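Local coordinates for WbbZ protein (Klebsiella pneumoniae subsp. pneumoniae NTUH-K2044, PDB 6X1L) that is of uncharacterised function but belongs to the polysaccharide pyruvyl transferase family, and so may act on a surface polysaccharide or its precursors, at the interface of chains A and B. Coordinates in Å, arbitrary orientation; residue numbers count along the deposited sequence, not the author numbering. Chains: chain A/B, WbbZ protein.

Contact 1: the interface of chains A and B. Residues chain A 191, 194, 208-209, 212-213, 216; chain B 195, 205, 208-209, 212.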
# COMPACT_ATOMS: atom_id res chain seq x y z
N ILE A 191 2.76 -5.82 7.91
CA ILE A 191 2.15 -5.29 6.70
C ILE A 191 0.74 -4.76 6.93
O ILE A 191 0.21 -4.05 6.07
CB ILE A 191 2.12 -6.38 5.61
CG1 ILE A 191 1.36 -7.61 6.10
CG2 ILE A 191 3.56 -6.76 5.21
CD1 ILE A 191 1.13 -8.67 5.04
N THR A 194 0.63 -0.71 7.19
CA THR A 194 1.08 0.07 6.04
C THR A 194 0.17 1.27 5.83
O THR A 194 0.55 2.41 6.12
CB THR A 194 1.14 -0.81 4.79
OG1 THR A 194 -0.12 -1.46 4.59
CG2 THR A 194 2.23 -1.86 4.96
N ASN A 208 -6.25 -1.98 -3.95
CA ASN A 208 -4.82 -1.97 -4.26
C ASN A 208 -3.97 -2.16 -3.01
O ASN A 208 -2.93 -2.83 -3.07
CB ASN A 208 -4.47 -0.68 -4.99
CG ASN A 208 -4.94 -0.69 -6.43
OD1 ASN A 208 -4.88 -1.72 -7.10
ND2 ASN A 208 -5.43 0.44 -6.90
N SER A 209 -4.40 -1.62 -1.87
CA SER A 209 -3.74 -1.96 -0.61
C SER A 209 -3.81 -3.45 -0.34
O SER A 209 -2.85 -4.06 0.15
CB SER A 209 -4.35 -1.18 0.55
OG SER A 209 -3.85 -1.66 1.79
N CYS A 212 -1.30 -5.25 -2.41
CA CYS A 212 0.03 -5.15 -1.81
C CYS A 212 0.26 -6.25 -0.78
O CYS A 212 1.26 -6.97 -0.83
CB CYS A 212 0.20 -3.78 -1.16
SG CYS A 212 0.43 -2.42 -2.32
N MSE A 213 -0.67 -6.40 0.17
CA MSE A 213 -0.51 -7.41 1.21
C MSE A 213 -0.44 -8.81 0.59
O MSE A 213 0.39 -9.63 0.99
CB MSE A 213 -1.67 -7.35 2.21
CG MSE A 213 -1.79 -6.02 2.96
SE MSE A 213 -3.35 -6.12 4.17
CE MSE A 213 -2.55 -7.20 5.58
N PHE A 216 2.86 -9.45 -1.18
CA PHE A 216 3.90 -9.77 -0.22
C PHE A 216 3.83 -11.24 0.19
O PHE A 216 4.84 -11.95 0.18
CB PHE A 216 3.77 -8.86 1.01
CG PHE A 216 4.73 -9.20 2.12
CD1 PHE A 216 6.03 -8.73 2.09
CD2 PHE A 216 4.33 -10.01 3.18
CE1 PHE A 216 6.92 -9.04 3.10
CE2 PHE A 216 5.22 -10.32 4.19
CZ PHE A 216 6.52 -9.84 4.16
N TRP B 195 4.44 1.67 2.82
CA TRP B 195 5.38 0.57 2.64
C TRP B 195 6.80 1.14 2.69
O TRP B 195 7.11 2.08 1.97
CB TRP B 195 5.13 -0.16 1.32
CG TRP B 195 3.93 -1.04 1.37
CD1 TRP B 195 2.63 -0.68 1.15
CD2 TRP B 195 3.90 -2.44 1.69
NE1 TRP B 195 1.80 -1.77 1.30
CE2 TRP B 195 2.56 -2.86 1.63
CE3 TRP B 195 4.89 -3.37 2.01
CZ2 TRP B 195 2.18 -4.18 1.88
CZ3 TRP B 195 4.51 -4.68 2.26
CH2 TRP B 195 3.17 -5.07 2.19
N LEU B 205 4.28 -5.58 -6.24
CA LEU B 205 4.20 -4.79 -5.02
C LEU B 205 4.56 -3.34 -5.27
O LEU B 205 3.93 -2.43 -4.72
CB LEU B 205 5.10 -5.42 -3.95
CG LEU B 205 5.17 -4.75 -2.57
CD1 LEU B 205 3.77 -4.42 -2.06
CD2 LEU B 205 5.88 -5.68 -1.60
N ASN B 208 1.54 -1.76 -7.29
CA ASN B 208 0.31 -1.62 -6.52
C ASN B 208 0.46 -0.63 -5.38
O ASN B 208 -0.48 0.12 -5.08
CB ASN B 208 -0.15 -2.99 -6.03
CG ASN B 208 -0.74 -3.83 -7.14
OD1 ASN B 208 -1.45 -3.31 -8.01
ND2 ASN B 208 -0.45 -5.12 -7.13
N SER B 209 1.64 -0.58 -4.74
CA SER B 209 1.90 0.49 -3.79
C SER B 209 1.80 1.86 -4.46
O SER B 209 1.29 2.82 -3.87
CB SER B 209 3.27 0.32 -3.14
OG SER B 209 3.61 1.46 -2.38
N CYS B 212 -1.77 2.82 -4.90
CA CYS B 212 -2.31 3.33 -3.65
C CYS B 212 -2.05 4.83 -3.51
O CYS B 212 -2.97 5.61 -3.25
CB CYS B 212 -1.72 2.57 -2.47
SG CYS B 212 -2.35 0.90 -2.26
O HOH W 1 -1.06 -2.11 2.11

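Contact 2: the interface of chains A and B. Residues chain A 161, 163, 215, 219; chain B 202-205.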
# COMPACT_ATOMS: atom_id res chain seq x y z
N SER A 161 -0.88 -11.85 -7.97
CA SER A 161 0.19 -11.58 -8.91
C SER A 161 0.71 -12.85 -9.58
O SER A 161 1.33 -12.76 -10.64
CB SER A 161 1.36 -10.88 -8.20
OG SER A 161 2.03 -11.77 -7.32
N LYS A 163 3.13 -14.56 -8.68
CA LYS A 163 4.58 -14.64 -8.57
C LYS A 163 4.96 -15.89 -7.78
O LYS A 163 4.31 -16.23 -6.79
CB LYS A 163 5.13 -13.39 -7.88
CG LYS A 163 6.03 -12.56 -8.77
CD LYS A 163 6.69 -11.43 -8.00
CE LYS A 163 7.75 -10.75 -8.84
NZ LYS A 163 8.85 -11.67 -9.22
N ASN A 215 0.42 -9.54 -2.58
CA ASN A 215 1.69 -9.65 -3.30
C ASN A 215 2.81 -10.06 -2.36
O ASN A 215 3.65 -10.90 -2.71
CB ASN A 215 2.05 -8.33 -3.98
CG ASN A 215 1.13 -7.99 -5.13
OD1 ASN A 215 0.46 -8.85 -5.70
ND2 ASN A 215 1.10 -6.71 -5.48
N GLU A 219 4.80 -14.80 -2.10
CA GLU A 219 6.16 -15.28 -2.33
C GLU A 219 6.72 -16.10 -1.17
O GLU A 219 7.87 -16.54 -1.25
CB GLU A 219 7.09 -14.10 -2.62
CG GLU A 219 6.81 -13.43 -3.97
CD GLU A 219 7.78 -12.30 -4.30
OE1 GLU A 219 7.86 -11.32 -3.53
OE2 GLU A 219 8.46 -12.40 -5.34
N ASN B 202 10.02 -6.58 -6.13
CA ASN B 202 8.78 -7.20 -6.58
C ASN B 202 8.02 -6.16 -7.38
O ASN B 202 7.52 -5.18 -6.82
CB ASN B 202 7.96 -7.69 -5.38
CG ASN B 202 6.66 -8.38 -5.79
OD1 ASN B 202 5.95 -7.92 -6.68
ND2 ASN B 202 6.36 -9.48 -5.12
N GLU B 203 7.91 -6.38 -8.70
CA GLU B 203 7.30 -5.37 -9.57
C GLU B 203 5.80 -5.20 -9.29
O GLU B 203 5.26 -4.11 -9.47
CB GLU B 203 7.54 -5.71 -11.04
CG GLU B 203 6.88 -7.00 -11.53
CD GLU B 203 7.70 -8.24 -11.24
OE1 GLU B 203 8.69 -8.15 -10.48
OE2 GLU B 203 7.35 -9.32 -11.77
N PHE B 204 5.12 -6.26 -8.86
CA PHE B 204 3.71 -6.13 -8.54
C PHE B 204 3.51 -5.29 -7.29
O PHE B 204 2.69 -4.36 -7.27
CB PHE B 204 3.08 -7.51 -8.38
CG PHE B 204 2.95 -8.26 -9.67
CD1 PHE B 204 1.79 -8.15 -10.44
CD2 PHE B 204 3.98 -9.07 -10.13
CE1 PHE B 204 1.67 -8.84 -11.63
CE2 PHE B 204 3.86 -9.76 -11.32
CZ PHE B 204 2.71 -9.65 -12.08
N LEU B 205 4.28 -5.58 -6.24
CA LEU B 205 4.20 -4.79 -5.02
C LEU B 205 4.56 -3.34 -5.27
O LEU B 205 3.93 -2.43 -4.72
CB LEU B 205 5.10 -5.42 -3.95
CG LEU B 205 5.17 -4.75 -2.57
CD1 LEU B 205 3.77 -4.42 -2.06
CD2 LEU B 205 5.88 -5.68 -1.60
O HOH W 2 3.91 -11.11 -5.62

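Contact 1: the interface of chains A and B
A two-fold homodimer-type interface, which may or may not be the assembly in the cell, joins the two polysaccharide pyruvyl transferase-family chains here by packing helix 203-218 against its own copy and plugging B:Trp195 into chain A. The indole is sandwiched: the methyl CG2 of A:Thr194 sits over one face, 3.6 Å from the centre of the five-membered ring of B:Trp195, while CD1 of B:Leu205, from its own chain, backs the opposite face. With chi1 at 54°, A:Thr194 OG1 lies between its backbone N and carbonyl carbon and CG2 beside the N, which gives the methyl to the ring and the hydroxyl to polar partners. CH2 of B:Trp195, at the far end of the indole, butts against CG2 of A:Ile191 at 3.5 Å, and CB of A:Phe216 comes near the same carbon. CB of A:Cys212 comes obliquely to the NE1-CZ2 rim from the leucine side, 3.6 Å from CZ2 of B:Trp195, and also touches CD1 of B:Leu205. The indole N-H is satisfied by a water 3.0 Å from NE1 of B:Trp195. That water also takes up A:Thr194 OG1 and both OG and the carbonyl O of A:Ser209; A:Thr194 OG1 is further tied to the carbonyl O of A:Ile191 at 3.0 Å. Beside the axis the cysteines reach across reciprocally. SG of A:Cys212, anti to its carbonyl carbon (chi1 -73°), rests on the opposing helix backbone 3.6 Å from CA of B:Ser209, and B:Cys212 does the same to A:Ser209. Each sulfur also touches the partner's Asn208 CB, at 3.8 Å for A:Cys212 SG and B:Asn208 CB.

Contact 2: the interface of chains A and B
The loop residues A:Ser161 and A:Lys163, with the C-terminal end of helix 203-218 and A:Glu219 just after it, meet the start of helix 203-218 in chain B and B:Asn202 before it. CB of A:Ser161 lies over one face of the B:Phe204 ring, offset toward the CG rim, 3.6 Å from the ring centre. A:Ser161 OG, held between the backbone N and carbonyl carbon (chi1 70°), turns instead to a water at 2.6 Å. That water also contacts the carbonyl O of A:Asn215 and receives the N-H of B:Asn202 ND2 in a nearly straight bond, 174° at the hydrogen. B:Asn202 ND2 also makes a weak hydrogen bond to OE1 of A:Glu219 at 2.9 Å, the carboxylate and amide planes steeply turned. B:Asn202 OD1 faces its own helix and accepts from B:Leu205 N at 2.9 Å, the donor standing above the carbonyl plane, and so caps the helix start. The A:Lys163 chain runs antiparallel alongside B:Asn202, its CD against the amide, and the bent tip places A:Lys163 NZ 3.7 Å from B:Glu203 OE1 in a long salt bridge. A:Lys163 NZ also lies 4.0 Å from A:Glu219 OE2, so the lysine probably eases repulsion between the two carboxylates. The A:Asn215 side chain runs roughly perpendicular to that of B:Phe204, its amide tilted 61° from the ring; ND2 rests on the B:Phe204 backbone carbonyl. The site adds polar and charged contacts to the dimer of the deposited assembly.

Contact 1 and contact 2 lie side by side on one two-fold interface, the centres of their C-alpha atoms about 10 Å apart. Both use helix 203-218 from each chain, and B:Leu205 belongs to both: its side chain serves the largely apolar contact 1, while its backbone N is part of the helix cap in contact 2. Fixing that helix start should therefore help keep the leucine in place behind the indole. Because the symmetry repeats each patch with the chains exchanged, the pairing combines a central helix-to-helix zone with polar flanks, an arrangement compatible with a stable dimer, though the structure alone does not show it.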